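Local coordinates for penicillin-binding protein 2 (Pbp2) (Helicobacter pylori, PDB 5LP5), which probably acts as a penicillin-binding peptidoglycan transpeptidase in cell-wall synthesis and cell shape, and is seen here in a complex with MreC, at residues R59-L64 and H230-L235; R151-N156 and N274-V279. All blocks are in the same frame, centred on the assembly; numbering follows the deposited sequence.

Interaction 1 of 2, residues R59-L64 and H230-L235; sequences RNDEFL and HLQLSL
The segment 230-235 enters as short strand 231-232, which pairs in parallel with strand 56-57 of a mixed sheet. Strands 56-57 and 63-76 form a beta-hairpin in that sheet, and residues 59-62, in the connection of the hairpin, close against the far end of the segment. The strand pairing brings the segment here, and L231 O takes a hydrogen bond from T57 OG1. Q232 then sends an extended side chain (CG anti to the backbone N, chi1 -157°) toward the turn, so that NE2 comes to 2.8 Å from R59 O. The angle there is too poor for a hydrogen bond, and NE2 has a weak one to D58 O instead. D61 stands obliquely across the same amide, its carboxylate plane only 18° from that of Q232. L233 puts CD1 against L64 CD1 at 4.2 Å, a loose apolar touch that L235 CD1 extends. S234 bonds through OG to L264 O and offers its carbonyl to R59, whose side chain, extended from CG to NE, runs along this corner to a salt bridge between NH2 and E263. R59 NH1 meets an in-plane lone pair of S234 O at 3.1 Å, with that oxygen tilted 24° from the guanidinium plane. At L235 the backbone takes over: R59 N donates to L235 O at 2.9 Å, although the position of this oxygen is less certain in the model.

Interaction 2 of 2, residues R151-N156 and N274-V279; sequences RYYPNN and NLNDFV
N276 fastens the end of strand 144-152 through both ends of its side-chain amide. With CG anti to its own carbonyl carbon (chi1 -75°), OD1 takes the backbone N-H of Y153 at 3.3 Å in an almost straight bond, the donor standing above the carbonyl plane. ND2 donates a hydrogen bond to Y153 O at 2.8 Å, near the plane of the amide and on a lone pair. The side chain thus pairs with both backbone polar groups of one residue, as a neighbouring strand might, and its amide cannot easily turn over. Y153 O also accepts from N156 N, closing the type I turn 153-156. The turn falls in the dimerisation family region. Its partner, after strand 264-270 in the transpeptidase region, is an Asx turn at N274 that leads into helix-like backbone, 275-279, so the contact appears to link those two parts of the chain. In the Asx turn, N274 OD1 receives the backbone N of N276 at 2.9 Å. The tightly packed side is around the Y153 ring. L275 CB sits over one face, 4.0 Å from the centroid, with CD1 reaching toward CD1 of the ring, while V279 CG2 meets the ring edge at CE2, 3.8 Å away. The phenol OH is held by E192, which also pairs with R151. V279 CG1 rests on R151 O. Around N156 the contact is looser and partly exposed: the bonds OD1 receives here, from N276 ND2 and from N274 ND2 at 3.1 Å, are weak, and N156 O receives a weak one from L275 N.

In the fold
Both contacts engage one mixed sheet, interaction 1 where strand 63-76 begins and interaction 2 where its neighbour 144-152 ends, and they abut: L64 O lies against the ring of P154, and N155 ND2 makes a weak hydrogen bond to F63 O. Each is partly buried. In interaction 1 the leucines and S234 are buried while N60 and D61 face solvent; in interaction 2 the buried residues are R151, Y153 and L275, and none of the touching residues is fully exposed. Backbone carbonyls and an arginine hold the first, with thin apolar packing. Asparagine amides and an aromatic ring hold the second, which brings a loop from the transpeptidase family region onto the sheet.

Interaction 1 of 2, residues R59-L64 and H230-L235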
# COMPACT_ATOMS: atom_id res chain seq x y z
N ARG A 59 2.83 -15.58 10.37
CA ARG A 59 2.46 -17.00 10.29
C ARG A 59 0.97 -17.24 10.10
O ARG A 59 0.58 -18.15 9.39
CB ARG A 59 2.89 -17.65 11.60
CG ARG A 59 2.65 -19.12 11.71
CD ARG A 59 3.38 -19.67 12.91
NE ARG A 59 3.68 -21.06 12.65
CZ ARG A 59 4.65 -21.50 11.87
NH1 ARG A 59 5.49 -20.66 11.28
NH2 ARG A 59 4.80 -22.80 11.69
N ASN A 60 0.17 -16.43 10.79
CA ASN A 60 -1.28 -16.58 10.85
C ASN A 60 -1.98 -15.48 10.07
O ASN A 60 -3.14 -15.15 10.37
CB ASN A 60 -1.74 -16.52 12.31
CG ASN A 60 -1.21 -17.67 13.12
OD1 ASN A 60 -1.20 -18.82 12.68
ND2 ASN A 60 -0.80 -17.38 14.35
N ASP A 61 -1.30 -14.91 9.09
CA ASP A 61 -1.92 -13.95 8.18
C ASP A 61 -2.23 -12.58 8.84
O ASP A 61 -3.07 -11.84 8.34
CB ASP A 61 -3.19 -14.55 7.54
CG ASP A 61 -2.91 -15.83 6.76
OD1 ASP A 61 -1.88 -15.86 6.05
OD2 ASP A 61 -3.72 -16.79 6.84
N GLU A 62 -1.57 -12.24 9.94
CA GLU A 62 -1.59 -10.86 10.42
C GLU A 62 -0.69 -9.99 9.50
O GLU A 62 0.28 -10.48 8.92
CB GLU A 62 -1.11 -10.77 11.87
CG GLU A 62 -1.94 -11.54 12.88
CD GLU A 62 -3.18 -10.82 13.33
OE1 GLU A 62 -3.16 -9.58 13.48
OE2 GLU A 62 -4.20 -11.49 13.56
N PHE A 63 -1.03 -8.71 9.36
CA PHE A 63 -0.21 -7.76 8.60
C PHE A 63 1.01 -7.27 9.37
O PHE A 63 0.88 -6.71 10.47
CB PHE A 63 -1.04 -6.54 8.21
CG PHE A 63 -2.05 -6.83 7.16
CD1 PHE A 63 -3.36 -7.07 7.49
CD2 PHE A 63 -1.69 -6.87 5.83
CE1 PHE A 63 -4.29 -7.35 6.52
CE2 PHE A 63 -2.62 -7.15 4.85
CZ PHE A 63 -3.92 -7.39 5.19
N LEU A 64 2.17 -7.45 8.77
CA LEU A 64 3.41 -6.89 9.28
C LEU A 64 3.84 -5.68 8.45
O LEU A 64 4.32 -4.68 9.01
CB LEU A 64 4.51 -7.95 9.27
CG LEU A 64 4.25 -9.14 10.19
CD1 LEU A 64 5.20 -10.30 9.90
CD2 LEU A 64 4.33 -8.70 11.64
N HIS A 230 2.70 -11.26 -2.66
CA HIS A 230 2.69 -11.31 -1.19
C HIS A 230 3.71 -12.30 -0.65
O HIS A 230 4.17 -13.19 -1.36
CB HIS A 230 1.32 -11.74 -0.68
CG HIS A 230 1.02 -13.18 -0.98
ND1 HIS A 230 0.59 -13.59 -2.23
CD2 HIS A 230 1.15 -14.30 -0.23
CE1 HIS A 230 0.44 -14.90 -2.23
NE2 HIS A 230 0.77 -15.36 -1.03
N LEU A 231 4.04 -12.16 0.63
CA LEU A 231 5.05 -13.01 1.28
C LEU A 231 4.66 -13.32 2.71
O LEU A 231 4.38 -12.43 3.52
CB LEU A 231 6.43 -12.35 1.25
CG LEU A 231 7.61 -13.08 1.91
CD1 LEU A 231 7.89 -14.41 1.25
CD2 LEU A 231 8.85 -12.21 1.86
N GLN A 232 4.66 -14.61 3.03
CA GLN A 232 4.32 -15.06 4.37
C GLN A 232 5.56 -15.50 5.16
O GLN A 232 6.35 -16.33 4.69
CB GLN A 232 3.31 -16.20 4.29
CG GLN A 232 2.50 -16.36 5.55
CD GLN A 232 1.76 -17.66 5.63
OE1 GLN A 232 1.91 -18.57 4.79
NE2 GLN A 232 0.93 -17.78 6.67
N LEU A 233 5.70 -14.94 6.37
CA LEU A 233 6.80 -15.25 7.28
C LEU A 233 6.33 -16.14 8.42
O LEU A 233 5.15 -16.13 8.78
CB LEU A 233 7.39 -13.98 7.90
CG LEU A 233 7.82 -12.86 6.97
CD1 LEU A 233 8.49 -11.76 7.74
CD2 LEU A 233 8.76 -13.39 5.91
N SER A 234 7.28 -16.86 9.00
CA SER A 234 7.00 -17.82 10.06
C SER A 234 6.82 -17.20 11.44
O SER A 234 6.38 -17.87 12.36
CB SER A 234 8.12 -18.85 10.12
OG SER A 234 9.38 -18.21 10.20
N LEU A 235 7.15 -15.92 11.59
CA LEU A 235 6.94 -15.26 12.87
C LEU A 235 5.52 -15.44 13.40
O LEU A 235 4.59 -15.54 12.62
CB LEU A 235 7.22 -13.77 12.76
CG LEU A 235 8.63 -13.30 12.43
CD1 LEU A 235 8.59 -11.78 12.33
CD2 LEU A 235 9.61 -13.74 13.48

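Interaction 2 of 2, residues R151-N156 and N274-V279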
# COMPACT_ATOMS: atom_id res chain seq x y z
N ARG A 151 4.49 2.92 1.84
CA ARG A 151 4.63 1.70 2.63
C ARG A 151 4.18 2.00 4.05
O ARG A 151 4.28 3.14 4.54
CB ARG A 151 6.08 1.22 2.61
CG ARG A 151 6.30 -0.24 3.01
CD ARG A 151 5.72 -1.21 1.97
NE ARG A 151 6.27 -2.57 2.08
CZ ARG A 151 5.72 -3.65 1.52
NH1 ARG A 151 4.61 -3.55 0.80
NH2 ARG A 151 6.27 -4.85 1.68
N TYR A 152 3.67 0.97 4.71
CA TYR A 152 3.15 1.11 6.07
C TYR A 152 3.37 -0.16 6.91
O TYR A 152 2.99 -1.25 6.51
CB TYR A 152 1.66 1.45 6.02
CG TYR A 152 1.04 1.67 7.38
CD1 TYR A 152 1.40 2.78 8.17
CD2 TYR A 152 0.12 0.78 7.89
CE1 TYR A 152 0.84 2.97 9.42
CE2 TYR A 152 -0.45 0.97 9.13
CZ TYR A 152 -0.09 2.05 9.89
OH TYR A 152 -0.67 2.20 11.13
N TYR A 153 3.96 0.03 8.08
CA TYR A 153 4.26 -1.06 9.01
C TYR A 153 3.33 -0.85 10.21
O TYR A 153 3.58 -0.00 11.06
CB TYR A 153 5.75 -1.04 9.39
CG TYR A 153 6.65 -1.11 8.17
CD1 TYR A 153 7.10 -2.32 7.69
CD2 TYR A 153 6.99 0.04 7.45
CE1 TYR A 153 7.90 -2.38 6.55
CE2 TYR A 153 7.78 -0.02 6.31
CZ TYR A 153 8.23 -1.23 5.86
OH TYR A 153 9.00 -1.32 4.74
N PRO A 154 2.23 -1.61 10.25
CA PRO A 154 1.20 -1.43 11.27
C PRO A 154 1.75 -1.52 12.67
O PRO A 154 1.36 -0.72 13.53
CB PRO A 154 0.23 -2.58 11.03
CG PRO A 154 0.80 -3.41 9.96
CD PRO A 154 1.85 -2.63 9.26
N ASN A 155 2.65 -2.45 12.92
CA ASN A 155 3.14 -2.63 14.29
C ASN A 155 4.35 -1.78 14.65
O ASN A 155 4.94 -1.95 15.71
CB ASN A 155 3.44 -4.10 14.53
CG ASN A 155 2.24 -4.96 14.29
OD1 ASN A 155 1.52 -5.31 15.22
ND2 ASN A 155 1.99 -5.27 13.05
N ASN A 156 4.71 -0.85 13.78
CA ASN A 156 5.82 0.06 14.02
C ASN A 156 7.19 -0.58 14.20
O ASN A 156 7.86 -0.86 13.20
CB ASN A 156 5.48 1.00 15.18
CG ASN A 156 4.40 1.98 14.79
OD1 ASN A 156 4.61 2.88 13.98
ND2 ASN A 156 3.23 1.77 15.31
N ASN A 274 11.55 2.10 14.86
CA ASN A 274 10.23 2.22 14.23
C ASN A 274 10.34 2.41 12.74
O ASN A 274 10.64 3.51 12.26
CB ASN A 274 9.42 3.37 14.83
CG ASN A 274 8.03 3.49 14.22
OD1 ASN A 274 7.71 2.87 13.20
ND2 ASN A 274 7.18 4.28 14.87
N LEU A 275 10.02 1.35 12.01
CA LEU A 275 10.19 1.30 10.57
C LEU A 275 9.45 2.41 9.83
O LEU A 275 9.86 2.79 8.73
CB LEU A 275 9.73 -0.05 10.05
CG LEU A 275 10.56 -1.26 10.48
CD1 LEU A 275 9.79 -2.54 10.15
CD2 LEU A 275 11.97 -1.30 9.85
N ASN A 276 8.37 2.94 10.41
CA ASN A 276 7.60 3.98 9.72
C ASN A 276 8.36 5.30 9.58
O ASN A 276 8.06 6.09 8.70
CB ASN A 276 6.29 4.25 10.44
CG ASN A 276 5.28 3.18 10.22
OD1 ASN A 276 4.76 3.01 9.12
ND2 ASN A 276 4.95 2.47 11.28
N ASP A 277 9.35 5.55 10.43
CA ASP A 277 10.08 6.82 10.39
C ASP A 277 11.00 6.93 9.17
O ASP A 277 11.47 8.01 8.84
CB ASP A 277 10.88 7.03 11.68
CG ASP A 277 9.99 7.11 12.92
OD1 ASP A 277 8.81 7.50 12.79
OD2 ASP A 277 10.48 6.76 14.02
N PHE A 278 11.26 5.81 8.50
CA PHE A 278 12.06 5.81 7.29
C PHE A 278 11.25 6.03 6.01
O PHE A 278 11.81 6.43 4.99
CB PHE A 278 12.89 4.51 7.18
CG PHE A 278 14.04 4.46 8.13
CD1 PHE A 278 13.86 4.03 9.44
CD2 PHE A 278 15.31 4.88 7.73
CE1 PHE A 278 14.92 4.01 10.32
CE2 PHE A 278 16.37 4.86 8.61
CZ PHE A 278 16.17 4.43 9.91
N VAL A 279 9.94 5.77 6.06
CA VAL A 279 9.20 5.59 4.81
C VAL A 279 9.26 6.76 3.81
O VAL A 279 9.43 6.52 2.60
CB VAL A 279 7.74 5.14 5.06
CG1 VAL A 279 6.95 5.12 3.76
CG2 VAL A 279 7.72 3.75 5.70